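Local coordinates for clavulanic acid biosynthesis oligopeptide binding protein 2 (Streptomyces clavuligerus, PDB 2WOL), which probably binds peptides or related small ligands as an oligopeptide-binding protein of the clavulanic acid biosynthetic pathway, at residues A[34-39]-A[267-272]; A[68-73]-A[183-188]; A[82-87]-A[240-245]; A[328-333]-A[413-418]; A[332-337]-A[407-412]. All coordinates share one frame; numbering follows the deposited sequence.

Contact 1: A[34-39]-A[267-272]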
# COMPACT_ATOMS: atom_id res chain seq x y z
N THR A 34 12.39 -5.19 25.58
CA THR A 34 11.41 -4.24 25.10
C THR A 34 11.87 -3.70 23.76
O THR A 34 12.97 -3.15 23.65
CB THR A 34 11.22 -3.09 26.11
OG1 THR A 34 10.71 -3.63 27.34
CG2 THR A 34 10.24 -2.05 25.58
N LEU A 35 11.03 -3.86 22.73
CA LEU A 35 11.33 -3.32 21.41
C LEU A 35 10.88 -1.87 21.38
O LEU A 35 9.69 -1.57 21.54
CB LEU A 35 10.64 -4.13 20.31
CG LEU A 35 10.90 -3.72 18.85
CD1 LEU A 35 12.37 -3.91 18.43
CD2 LEU A 35 9.97 -4.48 17.93
N ARG A 36 11.84 -0.97 21.20
CA ARG A 36 11.58 0.46 21.23
C ARG A 36 11.41 0.99 19.82
O ARG A 36 12.37 1.09 19.04
CB ARG A 36 12.71 1.20 21.96
CG ARG A 36 12.80 0.86 23.44
CD ARG A 36 14.08 1.41 24.07
NE ARG A 36 14.24 2.85 23.86
CZ ARG A 36 13.71 3.80 24.63
NH1 ARG A 36 12.97 3.49 25.69
NH2 ARG A 36 13.91 5.08 24.33
N LEU A 37 10.16 1.31 19.48
CA LEU A 37 9.81 1.81 18.15
C LEU A 37 9.55 3.30 18.20
O LEU A 37 9.27 3.87 19.26
CB LEU A 37 8.57 1.08 17.62
CG LEU A 37 8.65 -0.45 17.49
CD1 LEU A 37 7.34 -1.01 16.99
CD2 LEU A 37 9.80 -0.85 16.56
N VAL A 38 9.65 3.95 17.04
CA VAL A 38 9.39 5.38 16.96
C VAL A 38 8.62 5.72 15.67
O VAL A 38 8.75 5.03 14.66
CB VAL A 38 10.71 6.20 17.12
CG1 VAL A 38 11.67 5.95 15.96
CG2 VAL A 38 10.41 7.69 17.32
N SER A 39 7.81 6.76 15.75
CA SER A 39 7.04 7.25 14.61
C SER A 39 6.91 8.76 14.75
O SER A 39 6.89 9.30 15.86
CB SER A 39 5.64 6.61 14.59
OG SER A 39 4.83 7.15 13.56
N GLY A 267 20.74 5.35 18.71
CA GLY A 267 20.38 4.14 19.44
C GLY A 267 19.34 4.30 20.53
O GLY A 267 19.07 3.36 21.28
N GLU A 268 18.73 5.49 20.62
CA GLU A 268 17.68 5.75 21.62
C GLU A 268 16.38 5.03 21.27
O GLU A 268 15.56 4.73 22.15
CB GLU A 268 17.44 7.25 21.76
CG GLU A 268 18.63 8.01 22.37
CD GLU A 268 18.57 9.51 22.13
OE1 GLU A 268 17.47 10.10 22.22
OE2 GLU A 268 19.63 10.11 21.86
N PHE A 269 16.21 4.76 19.98
CA PHE A 269 15.12 3.92 19.50
C PHE A 269 15.72 2.82 18.64
O PHE A 269 16.78 3.01 18.05
CB PHE A 269 14.11 4.74 18.71
CG PHE A 269 13.56 5.91 19.47
CD1 PHE A 269 14.02 7.19 19.22
CD2 PHE A 269 12.63 5.71 20.49
CE1 PHE A 269 13.53 8.27 19.95
CE2 PHE A 269 12.13 6.78 21.22
CZ PHE A 269 12.59 8.07 20.95
N ASP A 270 15.04 1.68 18.59
CA ASP A 270 15.57 0.53 17.87
C ASP A 270 15.29 0.62 16.37
O ASP A 270 16.19 0.42 15.56
CB ASP A 270 14.98 -0.76 18.44
CG ASP A 270 15.33 -0.96 19.90
OD1 ASP A 270 16.44 -0.55 20.32
OD2 ASP A 270 14.51 -1.55 20.63
N ILE A 271 14.04 0.93 16.04
CA ILE A 271 13.53 0.91 14.67
C ILE A 271 12.46 1.99 14.49
O ILE A 271 11.68 2.25 15.40
CB ILE A 271 12.91 -0.48 14.33
CG1 ILE A 271 13.95 -1.60 14.40
CG2 ILE A 271 12.19 -0.47 12.96
CD1 ILE A 271 15.00 -1.59 13.28
N ASN A 272 12.46 2.62 13.32
CA ASN A 272 11.38 3.52 12.92
C ASN A 272 10.20 2.70 12.39
O ASN A 272 10.27 2.13 11.30
CB ASN A 272 11.90 4.50 11.86
CG ASN A 272 10.81 5.40 11.29
OD1 ASN A 272 9.63 5.23 11.58
ND2 ASN A 272 11.22 6.36 10.48
O HOH W 1 15.46 -2.04 23.10

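Contact 2: A[68-73]-A[183-188]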
# COMPACT_ATOMS: atom_id res chain seq x y z
N MET A 68 -5.88 -15.55 6.74
CA MET A 68 -4.64 -15.68 5.98
C MET A 68 -3.72 -14.54 6.40
O MET A 68 -4.19 -13.50 6.82
CB MET A 68 -4.92 -15.58 4.48
CG MET A 68 -5.95 -16.59 3.97
SD MET A 68 -5.34 -18.29 4.04
CE MET A 68 -4.03 -18.23 2.81
N ALA A 69 -2.41 -14.74 6.27
CA ALA A 69 -1.45 -13.68 6.58
C ALA A 69 -0.24 -13.79 5.68
O ALA A 69 0.10 -14.88 5.22
CB ALA A 69 -1.02 -13.75 8.04
N TYR A 70 0.41 -12.66 5.41
CA TYR A 70 1.67 -12.73 4.67
C TYR A 70 2.71 -13.44 5.53
O TYR A 70 2.86 -13.13 6.71
CB TYR A 70 2.11 -11.34 4.19
CG TYR A 70 1.06 -10.77 3.26
CD1 TYR A 70 0.09 -9.88 3.73
CD2 TYR A 70 0.99 -11.18 1.93
CE1 TYR A 70 -0.90 -9.39 2.89
CE2 TYR A 70 0.00 -10.70 1.08
CZ TYR A 70 -0.94 -9.81 1.57
OH TYR A 70 -1.94 -9.33 0.75
N PRO A 71 3.38 -14.45 4.95
CA PRO A 71 4.29 -15.25 5.76
C PRO A 71 5.52 -14.47 6.19
O PRO A 71 5.82 -13.40 5.63
CB PRO A 71 4.67 -16.41 4.82
CG PRO A 71 4.46 -15.89 3.46
CD PRO A 71 3.33 -14.89 3.55
N THR A 72 6.20 -14.98 7.21
CA THR A 72 7.42 -14.36 7.72
C THR A 72 8.58 -14.82 6.84
O THR A 72 9.27 -15.80 7.13
CB THR A 72 7.62 -14.70 9.21
OG1 THR A 72 6.44 -14.31 9.93
CG2 THR A 72 8.82 -13.96 9.80
N ASP A 73 8.78 -14.10 5.73
CA ASP A 73 9.67 -14.52 4.66
C ASP A 73 10.13 -13.30 3.87
O ASP A 73 9.30 -12.57 3.34
CB ASP A 73 8.91 -15.50 3.74
CG ASP A 73 9.83 -16.28 2.80
OD1 ASP A 73 10.96 -15.83 2.49
OD2 ASP A 73 9.40 -17.36 2.34
N PHE A 183 -8.82 -13.23 -3.37
CA PHE A 183 -9.56 -13.16 -2.11
C PHE A 183 -8.72 -13.45 -0.85
O PHE A 183 -8.96 -12.85 0.21
CB PHE A 183 -10.82 -14.01 -2.15
CG PHE A 183 -11.85 -13.61 -1.13
CD1 PHE A 183 -12.62 -12.46 -1.31
CD2 PHE A 183 -12.05 -14.38 0.02
CE1 PHE A 183 -13.56 -12.08 -0.37
CE2 PHE A 183 -13.01 -14.01 0.96
CZ PHE A 183 -13.76 -12.86 0.77
N ASP A 184 -7.75 -14.36 -0.94
CA ASP A 184 -6.86 -14.64 0.20
C ASP A 184 -6.17 -13.36 0.69
O ASP A 184 -5.88 -13.21 1.88
CB ASP A 184 -5.79 -15.67 -0.16
CG ASP A 184 -6.23 -17.12 0.03
OD1 ASP A 184 -7.29 -17.38 0.66
OD2 ASP A 184 -5.49 -18.01 -0.43
N HIS A 185 -5.90 -12.45 -0.25
CA HIS A 185 -5.28 -11.16 0.09
C HIS A 185 -6.20 -10.30 0.93
O HIS A 185 -5.77 -9.67 1.89
CB HIS A 185 -4.86 -10.41 -1.17
CG HIS A 185 -3.71 -11.02 -1.88
ND1 HIS A 185 -2.40 -10.68 -1.61
CD2 HIS A 185 -3.65 -11.97 -2.85
CE1 HIS A 185 -1.59 -11.39 -2.38
NE2 HIS A 185 -2.33 -12.18 -3.14
N LEU A 186 -7.48 -10.29 0.57
CA LEU A 186 -8.47 -9.54 1.34
C LEU A 186 -8.62 -10.12 2.74
O LEU A 186 -8.84 -9.38 3.70
CB LEU A 186 -9.82 -9.50 0.62
CG LEU A 186 -9.84 -8.91 -0.80
CD1 LEU A 186 -11.28 -8.76 -1.27
CD2 LEU A 186 -9.10 -7.56 -0.91
N MET A 187 -8.47 -11.44 2.86
CA MET A 187 -8.57 -12.10 4.15
C MET A 187 -7.31 -11.93 5.00
O MET A 187 -7.28 -12.37 6.15
CB MET A 187 -8.91 -13.58 3.97
CG MET A 187 -10.32 -13.84 3.43
SD MET A 187 -11.63 -13.15 4.46
CE MET A 187 -11.96 -11.57 3.69
N ALA A 188 -6.28 -11.30 4.43
CA ALA A 188 -5.03 -11.03 5.13
C ALA A 188 -4.97 -9.60 5.67
O ALA A 188 -3.99 -9.22 6.31
CB ALA A 188 -3.84 -11.31 4.20

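Contact 3: A[82-87]-A[240-245]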
# COMPACT_ATOMS: atom_id res chain seq x y z
N ALA A 82 -0.52 -16.84 3.43
CA ALA A 82 -0.38 -18.18 4.01
C ALA A 82 -1.43 -18.39 5.11
O ALA A 82 -1.94 -17.41 5.67
CB ALA A 82 1.03 -18.34 4.59
N PRO A 83 -1.79 -19.65 5.41
CA PRO A 83 -2.78 -19.90 6.46
C PRO A 83 -2.33 -19.32 7.79
O PRO A 83 -1.17 -19.51 8.19
CB PRO A 83 -2.84 -21.43 6.54
CG PRO A 83 -2.32 -21.91 5.26
CD PRO A 83 -1.31 -20.91 4.80
N ASP A 84 -3.24 -18.62 8.47
CA ASP A 84 -2.97 -18.07 9.79
C ASP A 84 -3.99 -18.64 10.77
O ASP A 84 -3.72 -19.66 11.40
CB ASP A 84 -2.99 -16.53 9.73
CG ASP A 84 -2.70 -15.87 11.08
OD1 ASP A 84 -2.34 -16.57 12.05
OD2 ASP A 84 -2.84 -14.64 11.16
N LEU A 85 -5.16 -18.02 10.87
CA LEU A 85 -6.24 -18.60 11.68
C LEU A 85 -6.87 -19.79 10.97
O LEU A 85 -7.35 -20.72 11.62
CB LEU A 85 -7.31 -17.56 12.03
CG LEU A 85 -6.93 -16.45 13.00
CD1 LEU A 85 -8.00 -15.39 13.01
CD2 LEU A 85 -6.71 -16.99 14.41
N ALA A 86 -6.86 -19.76 9.64
CA ALA A 86 -7.35 -20.88 8.84
C ALA A 86 -6.32 -22.01 8.83
O ALA A 86 -5.12 -21.77 8.94
CB ALA A 86 -7.65 -20.43 7.42
N GLU A 87 -6.81 -23.24 8.69
CA GLU A 87 -5.91 -24.40 8.65
C GLU A 87 -5.25 -24.56 7.28
O GLU A 87 -4.19 -25.18 7.17
CB GLU A 87 -6.67 -25.67 9.01
CG GLU A 87 -7.32 -25.64 10.39
CD GLU A 87 -8.28 -26.79 10.62
OE1 GLU A 87 -9.17 -27.03 9.77
OE2 GLU A 87 -8.16 -27.46 11.67
N PRO A 240 1.62 -20.13 12.95
CA PRO A 240 2.73 -20.43 12.04
C PRO A 240 3.46 -19.18 11.52
O PRO A 240 4.42 -19.31 10.75
CB PRO A 240 2.02 -21.13 10.88
CG PRO A 240 0.68 -20.47 10.82
CD PRO A 240 0.32 -20.12 12.25
N ILE A 241 3.02 -18.00 11.95
CA ILE A 241 3.53 -16.73 11.41
C ILE A 241 4.43 -15.98 12.40
O ILE A 241 5.50 -15.48 12.02
CB ILE A 241 2.35 -15.78 10.99
CG1 ILE A 241 1.32 -16.49 10.08
CG2 ILE A 241 2.87 -14.45 10.39
CD1 ILE A 241 1.80 -16.80 8.67
N ARG A 242 4.01 -15.92 13.66
CA ARG A 242 4.54 -14.94 14.61
C ARG A 242 5.43 -15.53 15.70
O ARG A 242 4.97 -16.33 16.51
CB ARG A 242 3.37 -14.18 15.25
CG ARG A 242 2.52 -13.45 14.23
CD ARG A 242 1.21 -12.97 14.81
NE ARG A 242 0.34 -12.47 13.75
CZ ARG A 242 -0.40 -13.25 12.97
NH1 ARG A 242 -0.42 -14.57 13.16
NH2 ARG A 242 -1.14 -12.72 12.01
N PRO A 243 6.72 -15.12 15.73
CA PRO A 243 7.63 -15.59 16.78
C PRO A 243 7.46 -14.91 18.14
O PRO A 243 7.95 -15.44 19.14
CB PRO A 243 9.01 -15.30 16.21
CG PRO A 243 8.81 -14.11 15.35
CD PRO A 243 7.42 -14.24 14.77
N ALA A 244 6.82 -13.74 18.18
CA ALA A 244 6.56 -13.01 19.42
C ALA A 244 7.73 -12.99 20.40
O ALA A 244 7.63 -13.45 21.54
CB ALA A 244 5.30 -13.54 20.09
N LEU A 245 8.86 -12.45 19.94
CA LEU A 245 10.08 -12.46 20.75
C LEU A 245 10.10 -11.44 21.90
O LEU A 245 10.37 -11.83 23.04
CB LEU A 245 11.32 -12.34 19.86
CG LEU A 245 11.51 -13.45 18.83
CD1 LEU A 245 12.68 -13.15 17.92
CD2 LEU A 245 11.68 -14.83 19.48

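Contact 4: A[328-333]-A[413-418]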
# COMPACT_ATOMS: atom_id res chain seq x y z
N ALA A 328 8.02 14.30 -24.40
CA ALA A 328 8.75 15.50 -23.96
C ALA A 328 9.14 15.49 -22.49
O ALA A 328 9.71 16.45 -21.99
CB ALA A 328 7.94 16.76 -24.29
N ALA A 329 8.85 14.39 -21.80
CA ALA A 329 9.23 14.24 -20.40
C ALA A 329 10.74 14.03 -20.30
O ALA A 329 11.30 13.12 -20.92
CB ALA A 329 8.49 13.06 -19.77
N ASP A 330 11.41 14.90 -19.54
CA ASP A 330 12.82 14.71 -19.25
C ASP A 330 12.90 13.81 -18.02
O ASP A 330 12.80 14.29 -16.89
CB ASP A 330 13.51 16.06 -19.00
CG ASP A 330 15.01 15.94 -18.77
OD1 ASP A 330 15.48 14.85 -18.37
OD2 ASP A 330 15.72 16.94 -18.98
N LYS A 331 13.06 12.51 -18.25
CA LYS A 331 12.99 11.52 -17.18
C LYS A 331 14.11 11.68 -16.16
O LYS A 331 13.94 11.36 -14.98
CB LYS A 331 13.02 10.10 -17.75
CG LYS A 331 11.89 9.74 -18.74
CD LYS A 331 10.47 9.83 -18.15
CE LYS A 331 10.24 8.88 -16.98
NZ LYS A 331 10.27 7.43 -17.36
N ILE A 332 15.26 12.18 -16.62
CA ILE A 332 16.41 12.43 -15.76
C ILE A 332 16.12 13.60 -14.83
O ILE A 332 16.31 13.50 -13.61
CB ILE A 332 17.70 12.67 -16.59
CG1 ILE A 332 17.99 11.47 -17.51
CG2 ILE A 332 18.89 13.00 -15.69
CD1 ILE A 332 18.15 10.12 -16.80
N LEU A 333 15.64 14.71 -15.40
CA LEU A 333 15.25 15.89 -14.63
C LEU A 333 14.15 15.56 -13.62
O LEU A 333 14.17 16.02 -12.48
CB LEU A 333 14.78 17.00 -15.57
CG LEU A 333 14.46 18.39 -15.00
CD1 LEU A 333 15.75 19.10 -14.58
CD2 LEU A 333 13.67 19.23 -15.99
N LEU A 413 8.19 20.33 -20.53
CA LEU A 413 7.19 20.56 -21.56
C LEU A 413 7.31 21.91 -22.25
O LEU A 413 6.88 22.07 -23.39
CB LEU A 413 5.78 20.37 -20.99
CG LEU A 413 5.46 19.00 -20.35
CD1 LEU A 413 3.98 18.88 -20.05
CD2 LEU A 413 5.93 17.84 -21.22
N ALA A 414 7.91 22.88 -21.55
CA ALA A 414 8.14 24.21 -22.13
C ALA A 414 8.99 24.14 -23.40
O ALA A 414 8.88 25.00 -24.28
CB ALA A 414 8.78 25.14 -21.11
N ARG A 415 9.82 23.10 -23.49
CA ARG A 415 10.71 22.91 -24.64
C ARG A 415 9.99 22.69 -25.97
O ARG A 415 10.58 22.89 -27.03
CB ARG A 415 11.67 21.74 -24.37
CG ARG A 415 12.57 21.95 -23.15
CD ARG A 415 13.45 20.74 -22.89
NE ARG A 415 12.66 19.54 -22.62
CZ ARG A 415 13.15 18.31 -22.59
NH1 ARG A 415 14.44 18.08 -22.82
NH2 ARG A 415 12.34 17.28 -22.34
N VAL A 416 8.72 22.28 -25.90
CA VAL A 416 7.91 22.07 -27.11
C VAL A 416 6.67 22.98 -27.12
O VAL A 416 5.69 22.72 -27.82
CB VAL A 416 7.52 20.57 -27.30
CG1 VAL A 416 8.76 19.72 -27.54
CG2 VAL A 416 6.72 20.04 -26.11
N GLY A 417 6.73 24.06 -26.34
CA GLY A 417 5.68 25.07 -26.34
C GLY A 417 4.45 24.74 -25.52
O GLY A 417 3.42 25.40 -25.64
N ILE A 418 4.54 23.70 -24.69
CA ILE A 418 3.47 23.41 -23.74
C ILE A 418 3.76 24.22 -22.48
O ILE A 418 4.70 23.92 -21.74
CB ILE A 418 3.34 21.90 -23.44
CG1 ILE A 418 3.08 21.13 -24.74
CG2 ILE A 418 2.22 21.65 -22.43
CD1 ILE A 418 3.20 19.61 -24.63

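Contact 5: A[332-337]-A[407-412]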
# COMPACT_ATOMS: atom_id res chain seq x y z
N ILE A 332 15.26 12.18 -16.62
CA ILE A 332 16.41 12.43 -15.76
C ILE A 332 16.12 13.60 -14.83
O ILE A 332 16.31 13.50 -13.61
CB ILE A 332 17.70 12.67 -16.59
CG1 ILE A 332 17.99 11.47 -17.51
CG2 ILE A 332 18.89 13.00 -15.69
CD1 ILE A 332 18.15 10.12 -16.80
N LEU A 333 15.64 14.71 -15.40
CA LEU A 333 15.25 15.89 -14.63
C LEU A 333 14.15 15.56 -13.62
O LEU A 333 14.17 16.02 -12.48
CB LEU A 333 14.78 17.00 -15.57
CG LEU A 333 14.46 18.39 -15.00
CD1 LEU A 333 15.75 19.10 -14.58
CD2 LEU A 333 13.67 19.23 -15.99
N LEU A 334 13.19 14.74 -14.06
CA LEU A 334 12.06 14.36 -13.22
C LEU A 334 12.51 13.47 -12.06
O LEU A 334 12.02 13.62 -10.94
CB LEU A 334 10.97 13.68 -14.06
CG LEU A 334 10.18 14.66 -14.94
CD1 LEU A 334 9.59 13.97 -16.16
CD2 LEU A 334 9.08 15.34 -14.13
N GLN A 335 13.45 12.57 -12.33
CA GLN A 335 14.02 11.73 -11.28
C GLN A 335 14.84 12.57 -10.30
O GLN A 335 14.79 12.34 -9.08
CB GLN A 335 14.88 10.63 -11.87
CG GLN A 335 15.49 9.71 -10.83
CD GLN A 335 16.13 8.49 -11.44
OE1 GLN A 335 16.84 8.60 -12.45
NE2 GLN A 335 15.90 7.33 -10.84
N ASP A 336 15.58 13.54 -10.82
CA ASP A 336 16.36 14.45 -9.98
C ASP A 336 15.46 15.24 -9.03
O ASP A 336 15.82 15.48 -7.88
CB ASP A 336 17.23 15.38 -10.82
CG ASP A 336 18.46 14.68 -11.40
OD1 ASP A 336 18.68 13.50 -11.09
OD2 ASP A 336 19.19 15.32 -12.18
N ALA A 337 14.28 15.62 -9.52
CA ALA A 337 13.28 16.29 -8.69
C ALA A 337 12.77 15.37 -7.59
O ALA A 337 12.32 15.83 -6.54
CB ALA A 337 12.12 16.79 -9.55
N ASP A 407 7.36 21.19 -11.15
CA ASP A 407 8.26 22.17 -11.76
C ASP A 407 9.10 21.54 -12.88
O ASP A 407 9.34 22.17 -13.91
CB ASP A 407 9.18 22.81 -10.72
CG ASP A 407 8.44 23.71 -9.74
OD1 ASP A 407 7.32 24.17 -10.06
OD2 ASP A 407 8.99 23.96 -8.65
N ALA A 408 9.54 20.31 -12.65
CA ALA A 408 10.29 19.56 -13.66
C ALA A 408 9.41 19.21 -14.87
O ALA A 408 9.91 19.14 -16.00
CB ALA A 408 10.91 18.32 -13.05
N VAL A 409 8.12 19.00 -14.65
CA VAL A 409 7.19 18.78 -15.76
C VAL A 409 7.04 20.08 -16.56
O VAL A 409 7.10 20.07 -17.79
CB VAL A 409 5.79 18.27 -15.30
CG1 VAL A 409 4.87 18.06 -16.50
CG2 VAL A 409 5.92 16.97 -14.51
N VAL A 410 6.88 21.20 -15.86
CA VAL A 410 6.79 22.52 -16.48
C VAL A 410 8.02 22.77 -17.37
O VAL A 410 7.88 23.14 -18.55
CB VAL A 410 6.67 23.65 -15.42
CG1 VAL A 410 6.75 25.03 -16.06
CG2 VAL A 410 5.37 23.50 -14.63
N GLU A 411 9.20 22.56 -16.81
CA GLU A 411 10.46 22.77 -17.52
C GLU A 411 10.60 21.84 -18.74
O GLU A 411 11.01 22.28 -19.82
CB GLU A 411 11.64 22.58 -16.56
CG GLU A 411 13.00 22.95 -17.15
CD GLU A 411 14.13 22.88 -16.12
OE1 GLU A 411 13.86 23.00 -14.91
OE2 GLU A 411 15.29 22.71 -16.55
N SER A 412 10.24 20.57 -18.57
CA SER A 412 10.31 19.58 -19.65
C SER A 412 9.44 20.00 -20.82
O SER A 412 9.90 20.04 -21.96
CB SER A 412 9.83 18.21 -19.16
OG SER A 412 10.67 17.66 -18.16

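Contact 1: A[34-39]-A[267-272]
Thr34 and Asp270 share a water, which donates to the carbonyl O of Thr34 and to Asp270 OD2, at the start of a parallel pairing in which the short strand 271-272 forms the edge of a five-stranded mixed sheet beside strand 34-39. Leu35 brings CD1 to 3.9 Å from Asp270 OD2, while its backbone bonds with Arg248 and Glu250 fasten the strand to its other neighbour, 248-253. Arg36 carries most of the polar contact, through N, O and the guanidinium. Its N donates to Asp270 OD2 at 2.8 Å, nearly straight but from above the carboxylate plane, and its O accepts from Asp270 N and, weakly, from Ile271 N. The arginine chain is bent at chi3 (55°), which turns NE back toward the loop; NE and NH2 then grip Glu268 O side-on, with the oxygen in the guanidinium plane and NH2 at 2.8 Å. Leu37, next, lies side by side with Ile271, both pointing the same way, and CD2 meets Ile271 CB at 3.8 Å. Val38 N continues the parallel ladder to Ile271 O at 3.1 Å. Its side chain turns to the other face of the sheet and crosses Phe269 at about a right angle in a CH-pi contact, with CB over one face of the ring, offset toward the rim, 3.7 Å from Phe269 CG.

Contact 2: A[68-73]-A[183-188]
The backbones come together where Ala69, on the short strand 68-69, passes Ala188 beyond helix 183-186, their CA atoms 4.7 Å apart, and Ala188 CA directs its hydrogen at Met68 O over 3.1 Å. The antiparallel pair 68-69/82-83 and the loop after strand 68-69 are thus joined to a helix that also packs on Tyr101 of strand 98-102. Ala188 CB packs 3.7 Å from Tyr70 CE1. Met68 reaches the helix with a chain folded at both chi2 (-68°) and chi3 (-67°), which curls the thioether across Asp184 obliquely: CE rests 3.6 Å from Asp184 OD2, and CG also meets Met187 CB. The other carboxylate oxygen, Asp184 OD1, is held by Tyr101 OH and Gly90 N. Next to Ala188, Tyr70 and His185 cross at about a right angle and meet rim to rim, with ring planes at 45°. Their link is a hydrogen bond of 2.8 Å between Tyr70 OH and His185 ND1, each atom close to the plane of the partner's ring. Tyr70 OH also has a weak bond with Gln189, and a bound glycerol, probably from the crystallisation liquor, lies about 4 Å from the tyrosine side chain. Either group could be the donor in the Tyr70–His185 bond; in both cases it ties the two ring edges together, joining the loop that follows strand 68-69 to helix 183-186.

Contact 3: A[82-87]-A[240-245]
Asp84 and Arg242 form the tight part of this contact, a buried bidentate salt bridge that pins the loop 240-245 against the chain leaving strand 82-83. The guanidinium meets the carboxylate end-on: NH2 donates to Asp84 OD2 at 2.7 Å and NH1 to Asp84 OD1 at 3.0 Å. Both oxygens lie near the guanidinium plane, yet both nitrogens approach from above the carboxylate plane, and the two flat groups are inclined by 27°. The arginine chain is extended from CG to NE, with CD anti (chi2 167°), and reaches the aspartate, whose CG is anti to its own backbone N (chi1 -179°). Ile241 CG2 sits over the centre of one guanidinium face, 4.3 Å above its plane.

Away from this pair the contact is more exposed and made of few touches. Ile241 CD1 packs loosely on the methyl of Ala82, 4.4 Å from its CB, whereas Pro240, on the exposed side, sets CG 3.4 Å from Pro83 O.

The ion pair is embedded in a wider polar network. Asp84 OD1 also pairs with Arg65 and OD2 accepts from Thr66 N, while Arg242 NH1 has a second salt bridge to Asp239 and NE donates to Arg61 O. Each charge thus has more than one partner, which probably offsets the cost of burying the pair and keeps the carboxylate ionised. The salt bridge is one of several bonds that hold this irregular loop, among them that of Ile241 O with Thr72.

Contact 4: A[328-333]-A[413-418]
Ala328 pushes its methyl between two aliphatic side chains of 413-418, with CB 3.8 Å from Leu413 CD2 and 3.9 Å from Val416 CG2. It is packed between Leu413 and Val416 at the end of helix 401-414 and Ala378 of helix 375-384. Beside it, Arg415 reaches for the backbone: NH2 donates to Ala328 O at 2.8 Å. The oxygen lies in the guanidinium plane, but the nitrogen stands above the carbonyl plane, 48° out of it, and the bond is bent to 140° at the hydrogen. The bend of the arginine chain at chi3 (-61°) folds NE back, where it donates to Ser412 O, and NH2 also donates to Arg372 O.

Asp330 adds a more distant charge. Its CB touches Arg415 NH2 at 3.7 Å, whereas its carboxylate stays beyond salt-bridge range of this arginine; OD2 pairs instead with Arg372. The other oxygen, OD1, accepts a nearly straight bond of 3.0 Å from Leu333 N and a weak one from Ile332 N, making Asp330 the N-cap of helix 331-337. A negative charge at this helix start would be expected to suit the helix dipole.

In 413-418, Leu413 O accepts from Ile418 N and, on the opposite face of its plane, from Val416 N three residues on. The first of these bonds, together with Gly417 N to Ala414 O, closes the helix as Gly417 turns the chain with positive phi. The contact therefore joins a capped helix start to a helix end closed by a Schellman motif with Gly417 at C-prime.

Contact 5: A[332-337]-A[407-412]
Leu333 and Glu411 cross at about a right angle, the leucine laying CD2 against the acid's side chain, 3.7 Å from Glu411 CD. The torsion of the leucine sets CG anti to the backbone N (chi1 -173°), from where CD2 reaches past Ala408 O to approach Ser412 OG at 4.0 Å; CG itself faces Ala408 CB. The glutamate chain runs extended beyond CG, so the leucine methyl meets it over CB, CG and the carboxylate together. Leu334 has CG anti to the carbonyl carbon, beside the backbone N; its CD2 touches Ala408 CB at 3.7 Å and Val409 CG2 at 3.6 Å, the latter side chain crossed obliquely. The segments 332-337 and 407-412, from helices 331-337 and 401-414, run antiparallel, their axes 9.1 Å apart at an angle of 162°, and at this spacing the small side chains Ala408 and Ala337 face each other. Ala408 lies where the leucines converge, and one turn further along the first helix Ala337 sets CB 4.0 Å from its CB. Beyond this apolar line Leu334 also touches Leu526 of strand 523-534, and Val409 touches Leu420 of strand 418-425, so the pair packs on the large mixed sheet. No hydrogen bond joins the two segments. Ser412 OG accepts from Asp330 N and donates 2.7 Å back to Ala408 O, which Ser412 N reaches from the opposite face of the carbonyl plane.

How the contacts relate
The five contacts form three separate regions. Contacts 2 and 3 touch, their centres 10 Å apart: Ala69 O and Ala82 N join strands 68-69 and 82-83 at 2.7 Å, and Thr72 OG1 probably bonds to Ile241 O. Along the chain both are nested inside the loop closed by contact 1, whose nearest atoms lie about 7 Å from contact 3 and 13 Å from contact 2. Contacts 4 and 5 share Ile332 and Leu333 and both helices, with centres 8 Å apart; Asp330 N and Ser412 OG link them at 3.2 Å. They lie across the chain's centre from contacts 2 and 3. The glycerol near Tyr70 in contact 2, probably from the crystallisation liquor, may mark a pocket.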